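PDB 3MT1: putative carboxynorspermidine decarboxylase protein from Sinorhizobium meliloti, which probably catalyses the pyridoxal 5'-phosphate-dependent decarboxylation of carboxynorspermidine and carboxyspermidine, releasing norspermidine and spermidine. Local coordinates for residues B[118-123]-B[159-164]; B[241-246]-B[313-318]; B[285-290]-B[303-308]. All coordinates share one frame; numbering follows the deposited sequence.

In the fold
Interaction 1 belongs to the parallel barrel. Interactions 2 and 3 belong to the mixed sheet on the other side of the chain's centre, about 40 and 43 Å away between centres. Interaction 1 is mostly buried and mixes apolar packing with an arginine and a bound water at strand ends. Interactions 2 and 3 are antiparallel and only partly buried. Both have an apolar face and a more polar one, but interaction 2 carries a cross-strand salt bridge while interaction 3 relies on aromatic side chains. Strands 300-306 and 315-318 follow each other in the chain. The two contacts touch through Phe318 on Phe304 and Ile290, and Ile316 on Phe306.

Interaction 1 (B[118-123]-B[159-164]); sequences LRLNPQ and FMIHNN
Arg119 holds CG anti to the backbone N (chi1 -168°) and runs extended from CG to NE. Met160, a selenomethionine, also starts anti but bends at chi2 and chi3. The two chains cross obliquely, with Met160 SE 3.9 Å from Arg119 CG and over one face of the guanidinium. At the edge of that group, Arg119 NH2 makes a weak bond to His162 O. Arg119 NE donates to a water at 2.7 Å. The same water donates to Leu120 O and accepts from His162 N, so it bridges the backbones where they spread apart. Arg119 NH1 bonds to Tyr77 OH, which further fixes the rotation of the guanidinium.

The other side of the pair is apolar. Phe159 has CG beside its backbone N (chi1 -63°). Leu120 CD2 sits over the ring face, 3.5 Å from the Phe159 centroid and 18° off the normal, in a CH-pi contact. Further on, Pro122 CG meets Ile161 CG2 at 3.7 Å.

Two backbone bonds join the segments: Met160 N to Leu118 O, 2.9 Å, and Leu120 N to Met160 O, 2.8 Å. Helix 170-190 packs on Leu120 and Ile161. His162 ND1 bonds to Gly198 N, and its side chain lies about 4 Å from a sulfate ion. This is the junction of the fifth and sixth strands of a parallel eight-stranded TIM-type barrel, at their C-terminal ends.

Interaction 2 (B[241-246]-B[313-318]); sequences TLEVTV and GDRISF
The Phe318 ring has Ile316 CG2 over one face, 3.8 Å above the plane and offset toward the rim. Phe301 stacks with the same ring. The Arg315 guanidinium has Glu243 CB over one face and Val244 O at its edge. The Glu243 carboxylate is turned 63° from the guanidinium plane.

Glu243 carries the polar face. Its chain bends at chi2, which brings the carboxylate across to strand 315-318. OE1 takes two donors. Ser317 OG uses the syn lone pair of Glu243 OE1 at 2.8 Å. Arg315 NH1 reaches Glu243 OE1 at 3.1 Å from above the carboxylate plane, as a salt bridge. Arg315 comes round by bends at chi2 and chi3, and the two chains cross at about a right angle. Thr241 OG1 donates to the anti lone pair of Glu243 OE2 at 2.5 Å. Both carboxylate oxygens are thus gripped, which would probably keep the acid ionised. An alanine here would probably loosen this face, since Ser317, Arg315 and Thr241 would all lose their carboxylate partner.

The opposite face is apolar. Val244 CG2 lies 3.8 Å from Phe318 CE2. Val246 CG2 meets Ile316 CD1 at 3.6 Å.

Paired backbone bonds run along the ladder. The straightest joins Ile316 N to Val244 O, 2.7 Å. At the end, Gly313 N donates to Val246 O. Gly313 has phi 110°, where a side chain would jam against the preceding carbonyl. Strand 6-10 flanks 241-246 on its other edge through Leu8 and Tyr6. The pair is a two-faced antiparallel ladder in the beta domain that accompanies the barrel in class-II Orn/Lys/Arg decarboxylases.

Interaction 3 (B[285-290]-B[303-308]); sequences SHSYMI and EFRFAE
This is a beta hairpin of strands 286-291 and 300-306, with a classic beta bulge at its open end, away from the connecting turn, where Ser285 and His286 both face Phe306. The best bonds lie at the pair of Tyr288 and Phe304. Phe304 N donates to Tyr288 O at 2.7 Å, in the carbonyl plane. In return, Tyr288 N approaches Phe304 O nearly along the C=O axis. Toward the bulge the ladder slackens. His286 N to Phe306 O is 3.1 Å, and Phe306 N to His286 O is as long and more bent.

Side chains on one face form an apolar cluster. Phe306, with CG anti to its carbonyl carbon, leans over so that its CE2 lies 3.7 Å from Tyr288 CB. The Tyr288 and Phe306 planes stand 82° apart, in an oblique pairing. Ile290 CD1 comes in at the edge of the Phe306 ring, 3.8 Å from Phe306 CZ. His286 O approaches the edges of both the Tyr288 and Phe306 rings. On the other face, Met289 (a selenomethionine) runs its CG past Glu303 CG at 4.2 Å.

A second shell holds these groups. Tyr288 OH bonds to Leu310 N, Val279 packs on Phe304 and Phe306, and Asn282 OD1 takes the backbone N-H of Arg305. Glu303 OE2 makes a salt bridge to Lys254 NZ, while strand 255-259 pairs with the other edge of strand 286-291 through the backbone of Met289.

Phe304 O gathers several contacts of the hairpin. Besides Tyr288 N, it has Ser287 CA at 3.2 Å, and Ser287 OG makes a weak bond to Phe304 O at 3.4 Å.

Interaction 1 (B[118-123]-B[159-164])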
# COMPACT_ATOMS: atom_id res chain seq x y z
N LEU B 118 -0.99 -26.09 -15.78
CA LEU B 118 -1.40 -25.01 -16.66
C LEU B 118 -2.67 -24.45 -16.07
O LEU B 118 -3.53 -25.20 -15.63
CB LEU B 118 -1.64 -25.56 -18.09
CG LEU B 118 -2.04 -24.56 -19.19
CD1 LEU B 118 -0.82 -23.84 -19.77
CD2 LEU B 118 -2.84 -25.22 -20.31
N ARG B 119 -2.81 -23.13 -16.05
CA ARG B 119 -4.06 -22.54 -15.59
C ARG B 119 -5.12 -22.56 -16.67
O ARG B 119 -4.88 -22.23 -17.84
CB ARG B 119 -3.86 -21.10 -15.14
CG ARG B 119 -5.06 -20.57 -14.42
CD ARG B 119 -4.89 -19.15 -14.02
NE ARG B 119 -6.04 -18.69 -13.25
CZ ARG B 119 -6.05 -17.60 -12.49
NH1 ARG B 119 -4.96 -16.85 -12.38
NH2 ARG B 119 -7.16 -17.28 -11.83
N LEU B 120 -6.33 -22.94 -16.28
CA LEU B 120 -7.44 -22.98 -17.19
C LEU B 120 -8.46 -21.95 -16.76
O LEU B 120 -8.72 -21.78 -15.57
CB LEU B 120 -8.06 -24.37 -17.18
CG LEU B 120 -7.74 -25.44 -18.24
CD1 LEU B 120 -6.34 -25.40 -18.80
CD2 LEU B 120 -8.05 -26.81 -17.63
N ASN B 121 -9.00 -21.24 -17.74
CA ASN B 121 -9.94 -20.16 -17.50
C ASN B 121 -11.32 -20.68 -17.83
O ASN B 121 -11.60 -20.99 -18.99
CB ASN B 121 -9.58 -18.97 -18.39
CG ASN B 121 -10.45 -17.73 -18.13
OD1 ASN B 121 -11.44 -17.77 -17.39
ND2 ASN B 121 -10.08 -16.62 -18.76
N PRO B 122 -12.19 -20.83 -16.81
CA PRO B 122 -13.54 -21.25 -17.14
C PRO B 122 -14.38 -20.17 -17.85
O PRO B 122 -15.17 -20.52 -18.75
CB PRO B 122 -14.13 -21.63 -15.78
CG PRO B 122 -12.95 -21.94 -14.92
CD PRO B 122 -11.92 -20.95 -15.36
N GLN B 123 -14.20 -18.89 -17.51
CA GLN B 123 -15.04 -17.81 -18.06
C GLN B 123 -15.30 -17.91 -19.57
O GLN B 123 -14.66 -17.24 -20.38
CB GLN B 123 -14.47 -16.43 -17.69
N PHE B 159 -3.85 -29.20 -13.80
CA PHE B 159 -4.48 -27.93 -14.12
C PHE B 159 -4.73 -27.14 -12.86
O PHE B 159 -4.93 -27.70 -11.77
CB PHE B 159 -5.82 -28.13 -14.81
CG PHE B 159 -5.73 -28.80 -16.14
CD1 PHE B 159 -4.88 -28.32 -17.13
CD2 PHE B 159 -6.51 -29.90 -16.42
CE1 PHE B 159 -4.80 -28.94 -18.36
CE2 PHE B 159 -6.45 -30.52 -17.66
CZ PHE B 159 -5.59 -30.05 -18.63
N MSE B 160 -4.70 -25.83 -13.02
CA MSE B 160 -5.14 -24.92 -11.99
C MSE B 160 -6.39 -24.21 -12.50
O MSE B 160 -6.44 -23.83 -13.67
CB MSE B 160 -4.05 -23.92 -11.65
CG MSE B 160 -4.44 -23.03 -10.50
SE MSE B 160 -3.87 -21.19 -10.74
CE MSE B 160 -2.21 -21.32 -9.78
N ILE B 161 -7.39 -24.06 -11.63
CA ILE B 161 -8.63 -23.33 -11.93
C ILE B 161 -9.02 -22.56 -10.69
O ILE B 161 -9.22 -23.15 -9.64
CB ILE B 161 -9.81 -24.28 -12.30
CG1 ILE B 161 -9.67 -24.80 -13.73
CG2 ILE B 161 -11.14 -23.58 -12.17
CD1 ILE B 161 -8.93 -26.13 -13.80
N HIS B 162 -9.11 -21.25 -10.79
CA HIS B 162 -9.44 -20.44 -9.64
C HIS B 162 -10.47 -19.41 -10.09
O HIS B 162 -10.14 -18.33 -10.61
CB HIS B 162 -8.17 -19.82 -9.04
CG HIS B 162 -8.41 -18.85 -7.92
ND1 HIS B 162 -8.45 -19.24 -6.59
CD2 HIS B 162 -8.61 -17.51 -7.92
CE1 HIS B 162 -8.67 -18.18 -5.83
NE2 HIS B 162 -8.77 -17.12 -6.61
N ASN B 163 -11.74 -19.79 -9.93
CA ASN B 163 -12.87 -18.92 -10.25
C ASN B 163 -13.53 -18.28 -9.03
O ASN B 163 -13.88 -17.09 -9.05
CB ASN B 163 -13.91 -19.67 -11.09
CG ASN B 163 -14.17 -21.05 -10.57
OD1 ASN B 163 -13.33 -21.63 -9.88
ND2 ASN B 163 -15.33 -21.62 -10.92
N ASN B 164 -13.72 -19.06 -7.96
CA ASN B 164 -14.46 -18.56 -6.79
C ASN B 164 -13.82 -17.35 -6.15
O ASN B 164 -12.61 -17.14 -6.27
CB ASN B 164 -14.66 -19.68 -5.78
CG ASN B 164 -15.29 -20.89 -6.40
OD1 ASN B 164 -16.51 -21.05 -6.38
ND2 ASN B 164 -14.46 -21.73 -7.02
O HOH W 1 -8.27 -20.11 -13.45

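Interaction 2 (B[241-246]-B[313-318])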
# COMPACT_ATOMS: atom_id res chain seq x y z
N THR B 241 -7.27 -9.42 15.00
CA THR B 241 -7.79 -8.05 15.11
C THR B 241 -6.68 -7.01 14.91
O THR B 241 -5.49 -7.32 15.10
CB THR B 241 -8.43 -7.82 16.49
OG1 THR B 241 -7.48 -8.21 17.50
CG2 THR B 241 -9.74 -8.66 16.65
N LEU B 242 -7.07 -5.79 14.52
CA LEU B 242 -6.16 -4.65 14.57
C LEU B 242 -6.54 -3.77 15.78
O LEU B 242 -7.58 -3.12 15.76
CB LEU B 242 -6.17 -3.84 13.25
CG LEU B 242 -5.38 -2.51 13.18
CD1 LEU B 242 -3.89 -2.67 13.58
CD2 LEU B 242 -5.53 -1.72 11.83
N GLU B 243 -5.69 -3.74 16.81
CA GLU B 243 -5.93 -2.96 18.01
C GLU B 243 -5.51 -1.48 17.91
O GLU B 243 -4.35 -1.20 17.62
CB GLU B 243 -5.21 -3.63 19.18
CG GLU B 243 -5.61 -5.10 19.37
CD GLU B 243 -7.11 -5.30 19.64
OE1 GLU B 243 -7.73 -4.53 20.43
OE2 GLU B 243 -7.67 -6.26 19.07
N VAL B 244 -6.43 -0.55 18.15
CA VAL B 244 -6.10 0.89 18.07
C VAL B 244 -6.64 1.73 19.27
O VAL B 244 -7.50 1.28 20.02
CB VAL B 244 -6.57 1.57 16.75
CG1 VAL B 244 -6.06 0.83 15.52
CG2 VAL B 244 -8.10 1.69 16.71
N THR B 245 -6.12 2.95 19.41
CA THR B 245 -6.49 3.85 20.46
C THR B 245 -7.08 5.08 19.81
O THR B 245 -6.68 5.45 18.72
CB THR B 245 -5.25 4.24 21.32
OG1 THR B 245 -4.71 3.06 21.92
CG2 THR B 245 -5.63 5.14 22.44
N VAL B 246 -8.04 5.71 20.49
CA VAL B 246 -8.55 7.02 20.05
C VAL B 246 -7.59 8.07 20.54
O VAL B 246 -7.13 8.01 21.68
CB VAL B 246 -9.95 7.28 20.59
CG1 VAL B 246 -10.38 8.73 20.36
CG2 VAL B 246 -10.93 6.30 19.95
N GLY B 313 -7.95 7.90 24.45
CA GLY B 313 -7.38 6.82 25.25
C GLY B 313 -8.13 5.50 25.09
O GLY B 313 -7.63 4.45 25.45
N ASP B 314 -9.33 5.57 24.53
CA ASP B 314 -10.19 4.39 24.42
C ASP B 314 -9.70 3.49 23.31
O ASP B 314 -9.19 3.97 22.29
CB ASP B 314 -11.65 4.78 24.17
CG ASP B 314 -12.33 5.38 25.41
OD1 ASP B 314 -11.73 5.31 26.52
OD2 ASP B 314 -13.46 5.92 25.29
N ARG B 315 -9.86 2.20 23.54
CA ARG B 315 -9.29 1.18 22.72
C ARG B 315 -10.38 0.66 21.82
O ARG B 315 -11.48 0.39 22.28
CB ARG B 315 -8.77 0.07 23.62
CG ARG B 315 -8.61 -1.24 22.88
CD ARG B 315 -7.41 -1.16 21.89
NE ARG B 315 -6.18 -1.13 22.68
CZ ARG B 315 -5.64 -2.22 23.18
NH1 ARG B 315 -6.21 -3.39 22.92
NH2 ARG B 315 -4.53 -2.17 23.91
N ILE B 316 -10.07 0.54 20.52
CA ILE B 316 -10.97 -0.01 19.50
C ILE B 316 -10.29 -1.18 18.75
O ILE B 316 -9.13 -1.06 18.37
CB ILE B 316 -11.38 1.11 18.51
CG1 ILE B 316 -12.40 2.07 19.16
CG2 ILE B 316 -11.93 0.54 17.17
CD1 ILE B 316 -12.55 3.40 18.44
N SER B 317 -11.01 -2.28 18.55
CA SER B 317 -10.48 -3.47 17.86
C SER B 317 -11.13 -3.69 16.47
O SER B 317 -12.28 -4.10 16.39
CB SER B 317 -10.71 -4.75 18.69
OG SER B 317 -10.50 -4.53 20.07
N PHE B 318 -10.41 -3.46 15.39
CA PHE B 318 -11.00 -3.83 14.10
C PHE B 318 -10.94 -5.32 13.91
O PHE B 318 -9.91 -5.94 14.09
CB PHE B 318 -10.40 -3.02 12.94
CG PHE B 318 -10.68 -1.56 13.08
CD1 PHE B 318 -11.98 -1.09 13.03
CD2 PHE B 318 -9.65 -0.66 13.36
CE1 PHE B 318 -12.26 0.27 13.20
CE2 PHE B 318 -9.91 0.71 13.53
CZ PHE B 318 -11.23 1.17 13.46

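Interaction 3 (B[285-290]-B[303-308])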
# COMPACT_ATOMS: atom_id res chain seq x y z
N SER B 285 -26.09 4.04 20.78
CA SER B 285 -26.61 5.24 20.16
C SER B 285 -25.62 6.40 20.13
O SER B 285 -26.02 7.56 20.22
CB SER B 285 -27.92 5.66 20.84
OG SER B 285 -27.77 5.70 22.24
N HIS B 286 -24.33 6.09 20.03
CA HIS B 286 -23.32 7.10 19.67
C HIS B 286 -22.64 6.72 18.39
O HIS B 286 -21.76 5.87 18.38
CB HIS B 286 -22.29 7.30 20.78
CG HIS B 286 -22.86 8.02 21.96
ND1 HIS B 286 -23.49 7.36 22.99
CD2 HIS B 286 -22.95 9.34 22.23
CE1 HIS B 286 -23.92 8.25 23.87
NE2 HIS B 286 -23.61 9.46 23.43
N SER B 287 -23.07 7.34 17.30
CA SER B 287 -22.56 7.02 15.99
C SER B 287 -21.32 7.84 15.65
O SER B 287 -21.35 9.09 15.67
CB SER B 287 -23.66 7.15 14.92
OG SER B 287 -23.62 6.05 14.02
N TYR B 288 -20.24 7.13 15.37
CA TYR B 288 -18.92 7.73 15.13
C TYR B 288 -18.40 7.38 13.75
O TYR B 288 -18.44 6.22 13.33
CB TYR B 288 -17.89 7.29 16.17
CG TYR B 288 -17.93 8.05 17.47
CD1 TYR B 288 -17.02 9.07 17.74
CD2 TYR B 288 -18.87 7.74 18.45
CE1 TYR B 288 -17.05 9.77 18.94
CE2 TYR B 288 -18.91 8.43 19.66
CZ TYR B 288 -18.00 9.44 19.90
OH TYR B 288 -18.05 10.12 21.11
N MSE B 289 -17.89 8.39 13.06
CA MSE B 289 -16.97 8.13 11.98
C MSE B 289 -15.58 8.02 12.58
O MSE B 289 -15.13 8.95 13.26
CB MSE B 289 -17.02 9.20 10.90
CG MSE B 289 -16.49 8.71 9.58
SE MSE B 289 -16.36 10.15 8.28
CE MSE B 289 -16.88 9.19 6.64
N ILE B 290 -14.93 6.88 12.37
CA ILE B 290 -13.57 6.68 12.86
C ILE B 290 -12.60 6.82 11.72
O ILE B 290 -12.72 6.14 10.72
CB ILE B 290 -13.36 5.30 13.52
CG1 ILE B 290 -14.43 5.02 14.58
CG2 ILE B 290 -11.96 5.20 14.14
CD1 ILE B 290 -15.53 4.10 14.08
N GLU B 303 -18.36 4.16 9.74
CA GLU B 303 -19.29 4.81 10.69
C GLU B 303 -19.78 3.70 11.61
O GLU B 303 -20.33 2.70 11.14
CB GLU B 303 -20.49 5.51 9.99
CG GLU B 303 -20.13 6.61 8.99
CD GLU B 303 -21.28 7.61 8.66
OE1 GLU B 303 -22.42 7.17 8.31
OE2 GLU B 303 -21.05 8.84 8.72
N PHE B 304 -19.54 3.82 12.91
CA PHE B 304 -19.98 2.78 13.80
C PHE B 304 -20.83 3.27 14.93
O PHE B 304 -20.86 4.45 15.26
CB PHE B 304 -18.80 1.97 14.33
CG PHE B 304 -18.01 1.32 13.26
CD1 PHE B 304 -18.49 0.20 12.61
CD2 PHE B 304 -16.78 1.86 12.86
CE1 PHE B 304 -17.77 -0.39 11.61
CE2 PHE B 304 -16.05 1.27 11.85
CZ PHE B 304 -16.55 0.14 11.22
N ARG B 305 -21.57 2.33 15.50
CA ARG B 305 -22.28 2.53 16.74
C ARG B 305 -21.42 2.04 17.92
O ARG B 305 -20.67 1.05 17.84
CB ARG B 305 -23.65 1.84 16.70
CG ARG B 305 -24.69 2.62 15.95
CD ARG B 305 -25.81 1.73 15.43
NE ARG B 305 -27.03 2.50 15.21
CZ ARG B 305 -27.88 2.31 14.20
NH1 ARG B 305 -27.63 1.36 13.29
NH2 ARG B 305 -28.97 3.06 14.09
N PHE B 306 -21.52 2.81 19.00
CA PHE B 306 -20.90 2.51 20.28
C PHE B 306 -21.97 2.80 21.32
O PHE B 306 -22.94 3.51 21.05
CB PHE B 306 -19.69 3.41 20.48
CG PHE B 306 -18.62 3.22 19.44
CD1 PHE B 306 -17.66 2.22 19.59
CD2 PHE B 306 -18.60 4.02 18.30
CE1 PHE B 306 -16.68 2.03 18.62
CE2 PHE B 306 -17.63 3.83 17.33
CZ PHE B 306 -16.67 2.84 17.48
N ALA B 307 -21.80 2.22 22.51
CA ALA B 307 -22.79 2.35 23.58
C ALA B 307 -22.51 3.63 24.39
O ALA B 307 -23.44 4.30 24.84
CB ALA B 307 -22.76 1.14 24.45
N GLU B 308 -21.21 3.94 24.54
CA GLU B 308 -20.74 5.12 25.30
C GLU B 308 -19.89 6.04 24.44
O GLU B 308 -19.05 5.58 23.64
CB GLU B 308 -19.88 4.73 26.51
CG GLU B 308 -20.35 3.52 27.30
CD GLU B 308 -19.86 2.22 26.70
OE1 GLU B 308 -19.14 2.29 25.68
OE2 GLU B 308 -20.21 1.14 27.24